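Local structure of paenibacillus xanthan lyase (Paenibacillus, 6F2P) at residues Thr8-Tyr13 / Gly182-Asp187; Tyr267-Tyr272 / Lys365-Met370; Met277-Gly282 / Met370-Gln375. The protein cleaves the polysaccharide xanthan as a lyase, probably by the beta-elimination typical of polysaccharide lyase family 8. One frame throughout, in Å; residues are numbered along the deposited sequence.

Interaction 1: residues Thr8-Tyr13 / Gly182-Asp187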
# COMPACT_ATOMS: atom_id res chain seq x y z
N THR A 8 2.83 23.26 40.18
CA THR A 8 1.53 22.96 39.58
C THR A 8 1.61 21.74 38.68
O THR A 8 0.75 20.86 38.73
CB THR A 8 1.01 24.15 38.77
OG1 THR A 8 0.77 25.25 39.65
CG2 THR A 8 -0.29 23.79 38.10
N LEU A 9 2.66 21.70 37.86
CA LEU A 9 2.89 20.58 36.95
C LEU A 9 3.16 19.32 37.75
O LEU A 9 2.55 18.28 37.50
CB LEU A 9 4.06 20.87 36.01
CG LEU A 9 3.82 21.97 34.97
CD1 LEU A 9 5.05 22.14 34.08
CD2 LEU A 9 2.60 21.64 34.14
N ARG A 10 4.07 19.41 38.73
CA ARG A 10 4.42 18.28 39.57
C ARG A 10 3.18 17.67 40.23
O ARG A 10 3.06 16.45 40.33
CB ARG A 10 5.45 18.67 40.64
CG ARG A 10 5.96 17.47 41.45
CD ARG A 10 6.78 17.88 42.68
NE ARG A 10 5.99 18.69 43.60
CZ ARG A 10 6.19 19.99 43.81
NH1 ARG A 10 5.41 20.66 44.65
NH2 ARG A 10 7.17 20.63 43.18
N GLU A 11 2.25 18.52 40.64
CA GLU A 11 1.04 18.04 41.30
C GLU A 11 0.12 17.37 40.30
O GLU A 11 -0.56 16.39 40.62
CB GLU A 11 0.32 19.19 42.00
CG GLU A 11 1.04 19.65 43.26
CD GLU A 11 0.55 20.99 43.75
OE1 GLU A 11 -0.38 21.56 43.15
OE2 GLU A 11 1.11 21.48 44.76
N LYS A 12 0.11 17.91 39.09
CA LYS A 12 -0.66 17.33 38.00
C LYS A 12 -0.13 15.92 37.69
O LYS A 12 -0.91 14.99 37.50
CB LYS A 12 -0.56 18.21 36.78
CG LYS A 12 -1.57 17.92 35.71
CD LYS A 12 -1.12 18.61 34.44
CE LYS A 12 -2.23 18.72 33.43
NZ LYS A 12 -1.87 19.79 32.45
N TYR A 13 1.19 15.79 37.66
CA TYR A 13 1.85 14.52 37.32
C TYR A 13 1.62 13.49 38.40
O TYR A 13 1.29 12.33 38.11
CB TYR A 13 3.36 14.72 37.15
CG TYR A 13 4.06 13.51 36.57
CD1 TYR A 13 3.71 13.02 35.33
CD2 TYR A 13 5.09 12.88 37.26
CE1 TYR A 13 4.34 11.92 34.78
CE2 TYR A 13 5.74 11.78 36.72
CZ TYR A 13 5.35 11.30 35.48
OH TYR A 13 5.97 10.20 34.91
N GLY A 182 13.31 17.77 34.69
CA GLY A 182 13.26 19.22 34.64
C GLY A 182 12.19 19.80 35.56
O GLY A 182 12.46 20.73 36.31
N ILE A 183 10.99 19.24 35.50
CA ILE A 183 9.90 19.68 36.35
C ILE A 183 10.22 19.50 37.83
O ILE A 183 10.01 20.40 38.65
CB ILE A 183 8.62 18.91 36.01
CG1 ILE A 183 8.13 19.31 34.62
CG2 ILE A 183 7.55 19.15 37.06
CD1 ILE A 183 6.81 18.69 34.23
N LEU A 184 10.73 18.31 38.17
CA LEU A 184 11.09 18.00 39.54
C LEU A 184 12.24 18.87 40.03
O LEU A 184 12.27 19.27 41.20
CB LEU A 184 11.46 16.53 39.67
CG LEU A 184 10.32 15.54 39.40
CD1 LEU A 184 10.83 14.12 39.54
CD2 LEU A 184 9.14 15.79 40.33
N ASN A 185 13.19 19.16 39.13
CA ASN A 185 14.37 19.94 39.51
C ASN A 185 14.20 21.43 39.26
O ASN A 185 15.15 22.21 39.41
CB ASN A 185 15.61 19.44 38.77
CG ASN A 185 16.89 19.89 39.43
OD1 ASN A 185 16.97 19.95 40.66
ND2 ASN A 185 17.89 20.25 38.63
N LYS A 186 12.98 21.83 38.88
CA LYS A 186 12.65 23.23 38.63
C LYS A 186 13.64 23.90 37.66
O LYS A 186 14.20 24.96 37.93
CB LYS A 186 12.52 24.00 39.95
CG LYS A 186 11.47 23.38 40.87
CD LYS A 186 10.93 24.32 41.94
CE LYS A 186 9.76 23.65 42.66
NZ LYS A 186 9.00 24.52 43.60
N ASP A 187 13.84 23.25 36.51
CA ASP A 187 14.83 23.66 35.54
C ASP A 187 14.13 23.89 34.19
O ASP A 187 14.01 22.97 33.37
CB ASP A 187 15.86 22.53 35.42
CG ASP A 187 17.03 22.88 34.52
OD1 ASP A 187 16.95 23.88 33.77
OD2 ASP A 187 18.02 22.11 34.53
O HOH W 1 9.09 20.48 41.27
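The one flat group carrying the contact, the Arg10 guanidinium, is used by its edge: a water lies there in the plane, and Lys186 CE comes up beside it, near that plane. Tyr142, outside the two segments, adds a cation-pi contact to Arg10. The water accepts from Arg10 NH2 at 2.7 Å and donates to Ile183 O at 2.8 Å, so the arginine reaches the end of the other helix through a single bridging molecule. Arg10 NH2 and Lys186 NZ stand 4.3 Å apart, a pairing of like charges that is probably eased by Asp7, whose OD1 forms salt bridges with both. The arginine chain leaves with CG anti to the backbone N and bends at chi3 (60°); below the bend, its CG lies 3.8 Å from Leu184 CD2, the two side chains crossing at about a right angle. Nearby, Leu9 crosses Ile183 at a similar angle, with Leu9 CD1 3.9 Å from Ile183 CD1, while Ile183 CG2 sits against the backbone N of Arg10. Ile183 also packs on helix 229-244, and Leu184 on helix 123-141. Lys186, itself at positive phi, sends its extended chain toward the arginine from the point where helix 168-184 stops: Asp187 N bonds to Gly182 O at 2.9 Å, and Lys186 N makes a weak bond to Ile183 O. This is a Schellman motif, followed at once by Asp187 as N-cap of helix 188-197, a tight helix-to-helix junction within the alpha-helical domain of the family 8 lyases.

Interaction 2: residues Tyr267-Tyr272 / Lys365-Met370; sequences YEPFIY and KQFSGM
This is an apolar, largely aromatic contact between the 3-10 turn that follows helix 256-267 and the end of strand 363-367, an outermost strand of a four-stranded antiparallel sheet; it joins the helical part of the lyase to the super-sandwich part. Phe270 and Phe367 meet tip first. Phe270 CZ stands 3.2 Å above the plane of the Phe367 ring, over its centre, and the two planes are inclined at 38° with centroids 4.5 Å apart. Pro269 comes to the edge of the Phe367 ring instead, its CB 4.1 Å from Phe367 CZ, and its CG rests against the CD methylene of Lys365. Met370 arrives from further along the chain: a type I turn from Phe367, closed by Met370 N to Phe367 O at 3.2 Å, brings it back, and its extended side chain sets CE 3.4 Å from Phe270 CZ. The tip of Phe270 thus touches both Phe367 and Met370. Around them, both phenylalanines also lean on Val374 of the adjoining strand 372-377, while on the helical side Ile271 packs against helices 292-307 and 312-328.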
# COMPACT_ATOMS: atom_id res chain seq x y z
N TYR A 267 -5.43 4.00 14.71
CA TYR A 267 -5.85 3.23 15.89
C TYR A 267 -7.30 2.77 15.89
O TYR A 267 -7.56 1.58 16.04
CB TYR A 267 -5.43 3.93 17.19
CG TYR A 267 -3.94 3.88 17.25
CD1 TYR A 267 -3.29 2.73 17.68
CD2 TYR A 267 -3.17 4.94 16.79
CE1 TYR A 267 -1.92 2.65 17.68
CE2 TYR A 267 -1.79 4.86 16.78
CZ TYR A 267 -1.18 3.71 17.22
OH TYR A 267 0.18 3.62 17.21
N GLU A 268 -8.22 3.69 15.69
CA GLU A 268 -9.63 3.34 15.63
C GLU A 268 -9.94 2.17 14.67
O GLU A 268 -10.72 1.28 15.02
CB GLU A 268 -10.48 4.58 15.30
CG GLU A 268 -11.97 4.37 15.53
CD GLU A 268 -12.80 5.53 15.06
OE1 GLU A 268 -12.26 6.35 14.29
OE2 GLU A 268 -13.98 5.64 15.46
N PRO A 269 -9.34 2.16 13.46
CA PRO A 269 -9.71 1.03 12.60
C PRO A 269 -9.17 -0.31 13.11
O PRO A 269 -9.64 -1.37 12.71
CB PRO A 269 -9.06 1.37 11.25
CG PRO A 269 -8.69 2.81 11.33
CD PRO A 269 -8.44 3.11 12.78
N PHE A 270 -8.18 -0.25 14.00
CA PHE A 270 -7.52 -1.47 14.45
C PHE A 270 -7.99 -1.93 15.82
O PHE A 270 -7.47 -2.91 16.36
CB PHE A 270 -6.00 -1.33 14.44
CG PHE A 270 -5.43 -1.17 13.06
CD1 PHE A 270 -5.49 -2.22 12.16
CD2 PHE A 270 -4.86 0.03 12.67
CE1 PHE A 270 -4.97 -2.07 10.89
CE2 PHE A 270 -4.34 0.17 11.41
CZ PHE A 270 -4.39 -0.88 10.52
N ILE A 271 -8.96 -1.22 16.39
CA ILE A 271 -9.56 -1.69 17.63
C ILE A 271 -10.93 -2.23 17.33
O ILE A 271 -11.85 -1.47 17.01
CB ILE A 271 -9.67 -0.60 18.70
CG1 ILE A 271 -8.28 -0.17 19.15
CG2 ILE A 271 -10.47 -1.11 19.91
CD1 ILE A 271 -8.31 1.00 20.08
N TYR A 272 -11.06 -3.55 17.42
CA TYR A 272 -12.36 -4.15 17.23
C TYR A 272 -12.92 -4.56 18.58
O TYR A 272 -12.44 -5.52 19.18
CB TYR A 272 -12.31 -5.34 16.27
CG TYR A 272 -13.67 -5.69 15.75
CD1 TYR A 272 -14.23 -4.98 14.69
CD2 TYR A 272 -14.43 -6.69 16.34
CE1 TYR A 272 -15.49 -5.28 14.22
CE2 TYR A 272 -15.69 -7.00 15.88
CZ TYR A 272 -16.22 -6.29 14.82
OH TYR A 272 -17.48 -6.60 14.36
N LYS A 365 -10.58 0.20 4.63
CA LYS A 365 -9.37 1.02 4.62
C LYS A 365 -8.13 0.25 4.19
O LYS A 365 -7.78 -0.76 4.81
CB LYS A 365 -9.16 1.68 5.99
CG LYS A 365 -8.12 2.80 6.00
CD LYS A 365 -8.19 3.63 7.28
CE LYS A 365 -7.13 4.72 7.31
NZ LYS A 365 -7.29 5.68 6.17
N GLN A 366 -7.48 0.72 3.13
CA GLN A 366 -6.26 0.08 2.64
C GLN A 366 -5.02 0.74 3.22
O GLN A 366 -4.80 1.94 3.02
CB GLN A 366 -6.18 0.14 1.11
CG GLN A 366 -5.17 -0.81 0.49
CD GLN A 366 -5.79 -2.16 0.14
OE1 GLN A 366 -6.96 -2.23 -0.23
NE2 GLN A 366 -5.01 -3.24 0.26
N PHE A 367 -4.20 -0.05 3.91
CA PHE A 367 -2.96 0.45 4.50
C PHE A 367 -1.78 0.06 3.62
O PHE A 367 -1.02 -0.86 3.93
CB PHE A 367 -2.81 -0.07 5.92
CG PHE A 367 -3.95 0.31 6.82
CD1 PHE A 367 -3.94 1.51 7.51
CD2 PHE A 367 -5.05 -0.51 6.94
CE1 PHE A 367 -5.00 1.87 8.32
CE2 PHE A 367 -6.12 -0.16 7.75
CZ PHE A 367 -6.09 1.04 8.44
N SER A 368 -1.63 0.79 2.52
CA SER A 368 -0.64 0.47 1.51
C SER A 368 0.80 0.61 2.00
O SER A 368 1.72 -0.00 1.44
CB SER A 368 -0.85 1.37 0.29
OG SER A 368 -2.07 1.05 -0.34
N GLY A 369 1.01 1.42 3.02
CA GLY A 369 2.33 1.65 3.57
C GLY A 369 2.88 0.48 4.39
O GLY A 369 4.07 0.43 4.67
N MET A 370 2.01 -0.45 4.77
CA MET A 370 2.44 -1.59 5.56
C MET A 370 1.79 -2.90 5.13
O MET A 370 1.69 -3.84 5.92
CB MET A 370 2.17 -1.34 7.04
CG MET A 370 0.71 -1.25 7.38
SD MET A 370 0.48 -0.79 9.09
CE MET A 370 -1.30 -0.80 9.22

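Interaction 3: residues Met277-Gly282 / Met370-Gln375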
# COMPACT_ATOMS: atom_id res chain seq x y z
N MET A 277 -5.97 -5.27 16.87
CA MET A 277 -5.71 -6.33 15.89
C MET A 277 -4.26 -6.80 15.88
O MET A 277 -3.33 -6.01 15.73
CB MET A 277 -6.13 -5.88 14.49
CG MET A 277 -7.61 -5.65 14.35
SD MET A 277 -8.09 -5.24 12.67
CE MET A 277 -9.84 -4.99 12.92
N ASP A 278 -4.08 -8.11 16.03
CA ASP A 278 -2.75 -8.71 16.14
C ASP A 278 -1.86 -8.48 14.92
O ASP A 278 -0.63 -8.51 15.02
CB ASP A 278 -2.87 -10.20 16.41
CG ASP A 278 -3.39 -10.51 17.79
OD1 ASP A 278 -3.12 -9.71 18.72
OD2 ASP A 278 -4.07 -11.54 17.96
N MET A 279 -2.47 -8.26 13.76
CA MET A 279 -1.70 -8.14 12.53
C MET A 279 -0.85 -6.87 12.50
O MET A 279 0.09 -6.78 11.72
CB MET A 279 -2.60 -8.23 11.31
CG MET A 279 -3.48 -7.02 11.06
SD MET A 279 -4.52 -7.29 9.60
CE MET A 279 -5.36 -5.71 9.48
N VAL A 280 -1.16 -5.90 13.36
CA VAL A 280 -0.32 -4.71 13.46
C VAL A 280 0.53 -4.68 14.73
O VAL A 280 1.12 -3.65 15.04
CB VAL A 280 -1.13 -3.38 13.41
CG1 VAL A 280 -1.95 -3.29 12.12
CG2 VAL A 280 -2.01 -3.22 14.64
N ARG A 281 0.60 -5.80 15.45
CA ARG A 281 1.33 -5.82 16.71
C ARG A 281 2.70 -6.48 16.60
O ARG A 281 3.40 -6.66 17.60
CB ARG A 281 0.49 -6.46 17.82
CG ARG A 281 -0.82 -5.75 18.07
CD ARG A 281 -1.46 -6.14 19.39
NE ARG A 281 -1.56 -7.59 19.57
CZ ARG A 281 -0.88 -8.28 20.49
NH1 ARG A 281 -0.04 -7.67 21.30
NH2 ARG A 281 -1.04 -9.60 20.59
N GLY A 282 3.09 -6.80 15.37
CA GLY A 282 4.40 -7.39 15.11
C GLY A 282 4.72 -8.55 16.04
O GLY A 282 3.88 -9.43 16.28
N MET A 370 2.01 -0.45 4.77
CA MET A 370 2.44 -1.59 5.56
C MET A 370 1.79 -2.90 5.13
O MET A 370 1.69 -3.84 5.92
CB MET A 370 2.17 -1.34 7.04
CG MET A 370 0.71 -1.25 7.38
SD MET A 370 0.48 -0.79 9.09
CE MET A 370 -1.30 -0.80 9.22
N ASP A 371 1.35 -2.97 3.87
CA ASP A 371 0.71 -4.17 3.33
C ASP A 371 -0.38 -4.75 4.23
O ASP A 371 -0.35 -5.94 4.56
CB ASP A 371 1.76 -5.24 3.01
CG ASP A 371 2.71 -4.81 1.89
OD1 ASP A 371 2.41 -3.82 1.18
OD2 ASP A 371 3.76 -5.48 1.73
N ARG A 372 -1.33 -3.91 4.63
CA ARG A 372 -2.44 -4.36 5.47
C ARG A 372 -3.76 -3.80 4.95
O ARG A 372 -3.78 -2.81 4.22
CB ARG A 372 -2.25 -3.92 6.93
CG ARG A 372 -1.04 -4.51 7.61
CD ARG A 372 -1.23 -6.00 7.88
NE ARG A 372 -0.23 -6.53 8.80
CZ ARG A 372 0.90 -7.12 8.43
NH1 ARG A 372 1.19 -7.26 7.13
NH2 ARG A 372 1.75 -7.57 9.35
N ALA A 373 -4.85 -4.44 5.33
CA ALA A 373 -6.18 -3.98 4.94
C ALA A 373 -7.19 -4.32 6.03
O ALA A 373 -7.05 -5.34 6.73
CB ALA A 373 -6.59 -4.60 3.61
N VAL A 374 -8.20 -3.47 6.18
CA VAL A 374 -9.26 -3.72 7.14
C VAL A 374 -10.64 -3.48 6.52
O VAL A 374 -10.88 -2.45 5.89
CB VAL A 374 -9.11 -2.85 8.40
CG1 VAL A 374 -10.29 -3.06 9.33
CG2 VAL A 374 -7.83 -3.17 9.11
N GLN A 375 -11.52 -4.47 6.69
CA GLN A 375 -12.91 -4.32 6.30
C GLN A 375 -13.79 -4.35 7.54
O GLN A 375 -13.81 -5.34 8.28
CB GLN A 375 -13.31 -5.43 5.33
CG GLN A 375 -14.80 -5.46 5.02
CD GLN A 375 -15.28 -4.24 4.25
OE1 GLN A 375 -15.28 -3.12 4.77
NE2 GLN A 375 -15.69 -4.45 3.01
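Met279 O is gripped side-on by Arg372, which brings two nitrogens to this single backbone oxygen: NE at 2.9 Å (N-H...O 151°) and NH2 at 3.0 Å (145°). The oxygen lies in the guanidinium plane, but it is met in two ways, NH2 approaching in the carbonyl plane and NE from above it. Beside this grip the Met279 side chain runs past the Arg372 CD methylene, its SD 3.9 Å away, to place CE 3.6 Å from Val374 CG2. Met277 meets Val374 tip to tip through CE and CG1, and Val280 CG1 lies 3.9 Å from Met370 CE. In the next shell, Arg372 bends at chi2 and is steadied by its chain neighbour, NH1 donating to Asp371 O at 3.3 Å, with a weak further bond to Met386 O. Asp371 has positive phi and shares with Arg372 a G1 beta bulge opposite Phe367; its carboxylate forms a salt bridge with Arg390. The 277-282 turn is braced by Arg281, whose NE and NH2 both hold Asp278 OD1, NE at 2.8 Å on the anti lone pair, while Asp278 OD2 accepts from Trp427 NE1. An alanine in place of Arg372 would remove both bonds to Met279 O and the methylene packed on Met279, and would probably leave that buried carbonyl poorly satisfied and the turn less firmly fixed. Chemically, a buried cation answers a neutral carbonyl, which it is likely to polarise, so the polar link between these two segments is a two-nitrogen grip on a single oxygen, set among methionine and valine side chains.

Overall arrangement
Interaction 1 closes first along the chain and lies apart, its centre about 37 Å from that of interaction 2 and about 39 Å from that of interaction 3; it joins helices 4-18 and 168-184 within the helical domain. Interactions 2 and 3 have centres only about 6 Å apart and alternate along the chain: 267-272, 277-282, then 365-370 and 370-375. They share Met370, and Phe270 also packs on Val280 and Val374. Strands 363-367 and 372-377 are neighbours in one antiparallel sheet, and 271-272 pairs with 275-276. Together these two contacts make one patch where the helical part meets the super-sandwich part, whereas interaction 1 ties the chain's start into the helical domain.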